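Local atomic coordinates of coenzyme A transferase (Yersinia pestis, PDB entry 3QLI), a protein that probably transfers coenzyme A between an acyl-CoA thioester and a carboxylic acid such as acetate, and is a potential virulence factor. Residues A131-L134 against L135-I139; G423-S426 against T427-A430; V265-P268 against G269-D272; L26-P29 against E30-V33. One frame throughout, in Å; residues are numbered along the deposited sequence.

Contact 1 of 4, residues A131-L134 against L135-I139; sequences APRL and LAEEI
Helix 131-139 ends in a wider, pi-type turn, and Leu134 meets Ile139 there, five residues on. The earlier turns are ordinary: Leu135 N donates to Ala131 O at 2.9 Å, and Ala136 and Glu137 likewise reach back four residues. Then Ile139 N donates to Leu134 O at 2.9 Å, the donor standing almost in line with the C=O. The same widening lays CD1 of Ile139 obliquely across the leucine, 4.1 Å from Leu134 CG.

Along the outer flank, Arg133 has CG anti to its own N (chi1 173°) and a chain that stays extended to NE, which brings the guanidinium close to two glutamates. Glu137 OE1 comes 3.8 Å from Arg133 NE, a long salt bridge in which guanidinium and carboxylate planes are turned 48° apart. Glu138 bends at chi2, and its OE2 stops 4.0 Å from Arg133 NH2, well off the guanidinium plane, a matter of charge alone.

The stronger polar partners lie beyond the helix. Arg133 NH1 donates to Tyr371 O of the second subunit, whose ring also makes a cation-pi contact with the arginine; Glu138 OE2 bonds the hydroxyl of that tyrosine; Glu137 OE2 pairs with Arg168. The intrahelical salt bridge is long and the second carboxylate only nearby, so they probably serve mainly to balance charge beside an arginine probably oriented mainly by Tyr371 of the second subunit.

Contact 2 of 4, residues G423-S426 against T427-A430; sequences GLSS and TERA
Ser425 and Glu428 grip each other twice, in the reciprocal exchange that defines a capping box. Ser425 OG, at the N-cap, accepts from Glu428 N at 3.1 Å; in return Glu428 OE1 accepts from Ser425 N at 2.8 Å along a nearly straight path (170°), using the lone pair turned away from OE2. The serine manages its half because chi1 of 65° places OG between its own N and carbonyl carbon, facing the first turn. Glu428 has CG beside its backbone N, and the extended chain runs back alongside the helix start to Ser425.

A water joins this first shell: it donates to Glu428 OE1 and to Gly423 O, both at 2.7 Å, so OE1 is held from the loop as well as from the cap. Leu424 adds the apolar part, its CB lying 3.7 Å from Arg429 CG. Arg429 NE approaches Leu424 O near the guanidinium plane, but at 3.5 Å this bond is weak; a second water reinforces the link, accepting from Arg429 NH2 and probably donating to Leu424 O.

Further out, Arg429 NH1 is fixed by the carbonyls of Arg406 and Thr344, while Glu428 OE2 forms a salt bridge with Arg71 of the second subunit. The box sits where the loop after strand 417-420, an outermost strand of the mixed sheet, enters helix 426-434, with Thr427 bonded to Leu454 O near the C-terminus and Ser425 packed on Tyr97 of the second subunit.

Contact 3 of 4, residues V265-P268 against G269-D272; sequences VLNP and GLVD
Asn267 reaches from the end of a short strand to Leu270 in the first turn of the helix beyond. From CB the side chain takes a chi1 of 66°, which sets CG between the backbone N and carbonyl carbon and directs it back over the turn, 3.9 Å from Gly269 N. Its tip divides the work. OD1 accepts from Leu270 N at 2.8 Å, with the donor tilted 33° from the amide plane, and also lies against the leucine's carbon chain, 3.1 Å from Leu270 CB. ND2 turns to Gly241 O in a weak hydrogen bond, beside the CoA-binding Val242.

This is an N-cap at the head of helix 268-276, within a beta-alpha-beta crossover that links strand 265-266 to its parallel partner 295-296. The residue just before the strand, Glu264, is the one that has been seen covalently joined to CoA. Backbone bonds continue the cap, Val271 N reaching Asn267 O at 3.1 Å.

On another flank Leu266 sends CG to within 3.8 Å of Val271 CG2, the two side chains crossing at about a right angle, and its CD1 to 4.0 Å from Leu270 CB. Leu306 and Tyr305 of helix 300-306 extend this apolar packing.

Contact 4 of 4, residues L26-P29 against E30-V33; sequences LTTP and EEAV
The carboxylate of Glu31 has the hydroxyls of Thr27 and Thr28 on one and the same side of its plane, each OG1 standing well off it and 3.7 Å from Glu31 CD. Thr27 OG1 lies above the face near OE2, whereas Thr28 OG1 stands obliquely beyond the border on the CG and OE1 side, against the methylene carbon Glu31 CG at 3.1 Å. The puckered pyrrolidine ring of Pro29 packs on Val203 of strand 201-204 and on Ala53 and Ala57 of helix 52-63.

Thr28 is the N-cap of helix 29-32. A chi1 of 62° brings its OG1 round to the first turn, where it accepts from Glu31 N at 3.1 Å along a fairly straight line (162°). The backbone of the same residue contributes too, Thr28 O accepting from Ala32 N at 2.8 Å. One step on, Val33 N closes on Pro29 O at 3.2 Å.

Thr27 meets the helix by its methyl, with CG2 3.8 Å from Ala32 CB, while its backbone bonds to Ile202 of the sheet's last strand. Pro29 and Ala32 pack on that strand, while Thr28 and Glu31 lie on the exposed side. With one early amide taken up by the cap, and a negative carboxylate lying near the helix start, the arrangement is probably favourable to the helix dipole, though the glutamate lies at the surface and its charge is likely to be well screened by solvent.

How the contacts relate
Three of the four are variations on one principle: a serine, an asparagine and a threonine cap helix starts in contacts 2, 3 and 4, whereas contact 1 concerns a helix's widened end. Contact 3 lies nearest the CoA site, adjoining Glu264 and Val242; Ala131 of contact 1 is about 10 Å from Glu264, side chain to side chain, and the nearest atoms of contacts 1 and 3 are about 13 Å apart. Contacts 2 and 4 are remote from it, their centres 60 Å apart. Contacts 1 and 2, 39 Å apart by centres within a chain, meet across the dimer: Leu134 and Ile139 pack on Gly423 of the second subunit.

Contact 1 of 4, residues A131-L134 against L135-I139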
# COMPACT_ATOMS: atom_id res chain seq x y z
N ALA A 131 12.59 -2.16 6.13
CA ALA A 131 13.68 -3.06 6.54
C ALA A 131 14.59 -2.52 7.64
O ALA A 131 14.98 -3.26 8.53
CB ALA A 131 14.51 -3.51 5.33
N PRO A 132 14.94 -1.22 7.58
CA PRO A 132 15.85 -0.73 8.63
C PRO A 132 15.23 -0.91 10.01
O PRO A 132 15.86 -1.45 10.92
CB PRO A 132 16.03 0.76 8.27
CG PRO A 132 15.77 0.81 6.77
CD PRO A 132 14.64 -0.18 6.57
N ARG A 133 13.97 -0.50 10.15
CA ARG A 133 13.32 -0.60 11.45
C ARG A 133 13.01 -2.04 11.82
O ARG A 133 13.13 -2.44 12.98
CB ARG A 133 12.03 0.21 11.44
CG ARG A 133 11.22 0.01 12.70
CD ARG A 133 9.83 0.57 12.52
NE ARG A 133 9.01 0.23 13.67
CZ ARG A 133 7.79 0.68 13.85
NH1 ARG A 133 7.27 1.49 12.93
NH2 ARG A 133 7.10 0.34 14.92
N LEU A 134 12.60 -2.84 10.85
CA LEU A 134 12.22 -4.21 11.16
C LEU A 134 13.44 -5.02 11.60
O LEU A 134 13.38 -5.74 12.60
CB LEU A 134 11.52 -4.87 9.96
CG LEU A 134 10.69 -6.13 10.23
CD1 LEU A 134 9.35 -5.80 10.85
CD2 LEU A 134 10.48 -6.84 8.91
N LEU A 135 14.55 -4.89 10.87
CA LEU A 135 15.75 -5.63 11.25
C LEU A 135 16.30 -5.17 12.61
O LEU A 135 16.69 -5.98 13.45
CB LEU A 135 16.82 -5.50 10.16
CG LEU A 135 16.50 -6.30 8.90
CD1 LEU A 135 17.30 -5.80 7.70
CD2 LEU A 135 16.74 -7.79 9.16
N ALA A 136 16.32 -3.86 12.81
CA ALA A 136 16.96 -3.30 13.99
C ALA A 136 16.11 -3.50 15.23
O ALA A 136 16.63 -3.66 16.34
CB ALA A 136 17.25 -1.83 13.78
N GLU A 137 14.79 -3.50 15.05
CA GLU A 137 13.89 -3.38 16.19
C GLU A 137 13.05 -4.64 16.45
O GLU A 137 13.19 -5.25 17.49
CB GLU A 137 13.01 -2.13 16.08
CG GLU A 137 13.83 -0.85 16.26
CD GLU A 137 13.03 0.43 16.07
OE1 GLU A 137 11.79 0.42 16.19
OE2 GLU A 137 13.67 1.47 15.80
N GLU A 138 12.18 -5.03 15.52
CA GLU A 138 11.37 -6.22 15.77
C GLU A 138 12.22 -7.48 15.79
O GLU A 138 12.04 -8.35 16.65
CB GLU A 138 10.24 -6.37 14.76
CG GLU A 138 8.98 -5.59 15.13
CD GLU A 138 8.98 -4.20 14.53
OE1 GLU A 138 10.07 -3.72 14.13
OE2 GLU A 138 7.90 -3.59 14.46
N ILE A 139 13.14 -7.59 14.85
CA ILE A 139 13.95 -8.80 14.73
C ILE A 139 15.19 -8.73 15.61
O ILE A 139 15.42 -9.60 16.46
CB ILE A 139 14.35 -9.04 13.27
CG1 ILE A 139 13.09 -9.33 12.43
CG2 ILE A 139 15.38 -10.17 13.18
CD1 ILE A 139 13.31 -9.21 10.91

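Contact 2 of 4, residues G423-S426 against T427-A430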
# COMPACT_ATOMS: atom_id res chain seq x y z
N GLY A 423 -9.53 5.23 -12.64
CA GLY A 423 -10.87 5.77 -12.84
C GLY A 423 -11.76 4.95 -13.77
O GLY A 423 -12.94 5.25 -13.91
N LEU A 424 -11.19 3.92 -14.39
CA LEU A 424 -11.96 3.03 -15.28
C LEU A 424 -12.75 1.97 -14.49
O LEU A 424 -12.27 1.45 -13.48
CB LEU A 424 -11.00 2.30 -16.24
CG LEU A 424 -10.23 3.17 -17.23
CD1 LEU A 424 -9.49 2.27 -18.23
CD2 LEU A 424 -11.18 4.12 -17.95
N SER A 425 -13.96 1.66 -14.95
CA SER A 425 -14.72 0.56 -14.37
C SER A 425 -14.05 -0.77 -14.68
O SER A 425 -13.15 -0.83 -15.52
CB SER A 425 -16.14 0.53 -14.95
OG SER A 425 -16.10 0.24 -16.34
N SER A 426 -14.51 -1.83 -14.04
CA SER A 426 -14.01 -3.17 -14.31
C SER A 426 -14.19 -3.54 -15.79
O SER A 426 -13.33 -4.20 -16.38
CB SER A 426 -14.74 -4.19 -13.45
OG SER A 426 -14.33 -4.06 -12.10
N THR A 427 -15.30 -3.12 -16.37
CA THR A 427 -15.57 -3.39 -17.78
C THR A 427 -14.62 -2.62 -18.68
O THR A 427 -14.06 -3.18 -19.62
CB THR A 427 -17.02 -3.03 -18.16
OG1 THR A 427 -17.93 -3.80 -17.37
CG2 THR A 427 -17.28 -3.31 -19.64
N GLU A 428 -14.45 -1.33 -18.41
CA GLU A 428 -13.56 -0.51 -19.22
C GLU A 428 -12.11 -1.03 -19.13
O GLU A 428 -11.39 -1.04 -20.13
CB GLU A 428 -13.64 0.96 -18.80
CG GLU A 428 -15.01 1.62 -19.11
CD GLU A 428 -15.20 2.97 -18.41
OE1 GLU A 428 -14.77 3.12 -17.25
OE2 GLU A 428 -15.78 3.89 -19.03
N ARG A 429 -11.70 -1.43 -17.93
CA ARG A 429 -10.37 -2.01 -17.75
C ARG A 429 -10.18 -3.28 -18.57
O ARG A 429 -9.20 -3.41 -19.30
CB ARG A 429 -10.09 -2.33 -16.28
CG ARG A 429 -9.93 -1.12 -15.41
CD ARG A 429 -9.62 -1.51 -13.97
NE ARG A 429 -9.27 -0.33 -13.20
CZ ARG A 429 -8.26 -0.27 -12.34
NH1 ARG A 429 -7.49 -1.32 -12.15
NH2 ARG A 429 -8.01 0.87 -11.69
N ALA A 430 -11.09 -4.23 -18.41
CA ALA A 430 -10.96 -5.51 -19.12
C ALA A 430 -10.88 -5.28 -20.63
O ALA A 430 -10.02 -5.85 -21.29
CB ALA A 430 -12.12 -6.46 -18.77
O HOH W 1 -15.20 5.16 -15.46
O HOH W 2 -10.42 2.31 -11.77

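Contact 3 of 4, residues V265-P268 against G269-D272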
# COMPACT_ATOMS: atom_id res chain seq x y z
N VAL A 265 16.97 0.98 -7.11
CA VAL A 265 18.24 0.44 -7.60
C VAL A 265 18.86 1.33 -8.69
O VAL A 265 18.17 1.76 -9.63
CB VAL A 265 18.10 -1.01 -8.14
CG1 VAL A 265 17.24 -1.02 -9.38
CG2 VAL A 265 19.47 -1.61 -8.47
N LEU A 266 20.15 1.61 -8.54
CA LEU A 266 20.89 2.33 -9.58
C LEU A 266 21.49 1.30 -10.54
O LEU A 266 22.18 0.37 -10.11
CB LEU A 266 22.00 3.19 -8.99
CG LEU A 266 22.79 4.10 -9.94
CD1 LEU A 266 21.88 5.19 -10.53
CD2 LEU A 266 23.96 4.76 -9.19
N ASN A 267 21.18 1.45 -11.83
CA ASN A 267 21.57 0.48 -12.86
C ASN A 267 22.46 1.12 -13.93
O ASN A 267 22.56 2.35 -14.01
CB ASN A 267 20.33 -0.15 -13.51
CG ASN A 267 19.51 0.86 -14.29
OD1 ASN A 267 19.86 2.04 -14.38
ND2 ASN A 267 18.41 0.40 -14.89
N PRO A 268 23.10 0.30 -14.76
CA PRO A 268 24.00 0.85 -15.79
C PRO A 268 23.31 1.83 -16.76
O PRO A 268 23.95 2.79 -17.20
CB PRO A 268 24.48 -0.40 -16.53
CG PRO A 268 24.50 -1.47 -15.43
CD PRO A 268 23.25 -1.16 -14.62
N GLY A 269 22.05 1.59 -17.09
CA GLY A 269 21.33 2.50 -17.97
C GLY A 269 21.20 3.90 -17.40
O GLY A 269 21.44 4.89 -18.10
N LEU A 270 20.82 4.00 -16.13
CA LEU A 270 20.69 5.30 -15.49
C LEU A 270 22.03 5.99 -15.40
O LEU A 270 22.13 7.21 -15.57
CB LEU A 270 20.06 5.16 -14.09
CG LEU A 270 18.55 4.90 -14.05
CD1 LEU A 270 18.05 4.74 -12.62
CD2 LEU A 270 17.79 6.02 -14.78
N VAL A 271 23.08 5.22 -15.12
CA VAL A 271 24.39 5.81 -14.96
C VAL A 271 24.87 6.34 -16.31
O VAL A 271 25.58 7.35 -16.38
CB VAL A 271 25.39 4.80 -14.37
CG1 VAL A 271 26.82 5.30 -14.53
CG2 VAL A 271 25.05 4.54 -12.91
N ASP A 272 24.46 5.67 -17.38
CA ASP A 272 24.81 6.16 -18.73
C ASP A 272 24.23 7.56 -18.97
O ASP A 272 24.90 8.44 -19.53
CB ASP A 272 24.33 5.17 -19.80
CG ASP A 272 24.75 5.57 -21.20
OD1 ASP A 272 25.96 5.48 -21.51
OD2 ASP A 272 23.87 5.98 -21.99

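Contact 4 of 4, residues L26-P29 against E30-V33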
# COMPACT_ATOMS: atom_id res chain seq x y z
N LEU A 26 42.11 -5.25 12.60
CA LEU A 26 42.37 -6.05 11.42
C LEU A 26 42.64 -7.50 11.84
O LEU A 26 43.43 -7.74 12.76
CB LEU A 26 43.58 -5.50 10.65
CG LEU A 26 44.00 -6.25 9.39
CD1 LEU A 26 42.93 -6.17 8.29
CD2 LEU A 26 45.35 -5.75 8.85
N THR A 27 42.01 -8.45 11.15
CA THR A 27 42.18 -9.86 11.49
C THR A 27 41.93 -10.77 10.28
O THR A 27 41.80 -10.29 9.15
CB THR A 27 41.27 -10.24 12.66
OG1 THR A 27 41.65 -11.52 13.19
CG2 THR A 27 39.81 -10.25 12.23
N THR A 28 41.89 -12.08 10.50
CA THR A 28 41.59 -12.99 9.39
C THR A 28 40.10 -13.24 9.35
O THR A 28 39.42 -13.13 10.38
CB THR A 28 42.30 -14.33 9.54
OG1 THR A 28 41.85 -14.96 10.74
CG2 THR A 28 43.84 -14.13 9.59
N PRO A 29 39.57 -13.59 8.18
CA PRO A 29 38.16 -13.96 8.10
C PRO A 29 37.79 -15.05 9.11
O PRO A 29 36.76 -14.93 9.78
CB PRO A 29 38.01 -14.47 6.66
CG PRO A 29 39.04 -13.65 5.90
CD PRO A 29 40.22 -13.57 6.85
N GLU A 30 38.62 -16.08 9.25
CA GLU A 30 38.33 -17.13 10.23
C GLU A 30 38.19 -16.56 11.65
O GLU A 30 37.24 -16.89 12.37
CB GLU A 30 39.39 -18.24 10.19
CG GLU A 30 39.16 -19.33 11.23
CD GLU A 30 40.19 -20.45 11.17
OE1 GLU A 30 40.82 -20.65 10.10
OE2 GLU A 30 40.36 -21.14 12.19
N GLU A 31 39.13 -15.72 12.07
CA GLU A 31 39.06 -15.15 13.41
C GLU A 31 37.89 -14.17 13.54
O GLU A 31 37.22 -14.14 14.56
CB GLU A 31 40.38 -14.49 13.80
CG GLU A 31 41.54 -15.46 13.83
CD GLU A 31 42.83 -14.85 14.35
OE1 GLU A 31 43.92 -15.27 13.90
OE2 GLU A 31 42.75 -13.95 15.22
N ALA A 32 37.64 -13.40 12.49
CA ALA A 32 36.54 -12.42 12.53
C ALA A 32 35.18 -13.05 12.84
O ALA A 32 34.40 -12.47 13.59
CB ALA A 32 36.47 -11.64 11.22
N VAL A 33 34.88 -14.20 12.24
CA VAL A 33 33.55 -14.79 12.39
C VAL A 33 33.50 -15.80 13.55
O VAL A 33 32.46 -16.43 13.80
CB VAL A 33 33.04 -15.45 11.08
CG1 VAL A 33 33.08 -14.45 9.92
CG2 VAL A 33 33.85 -16.70 10.73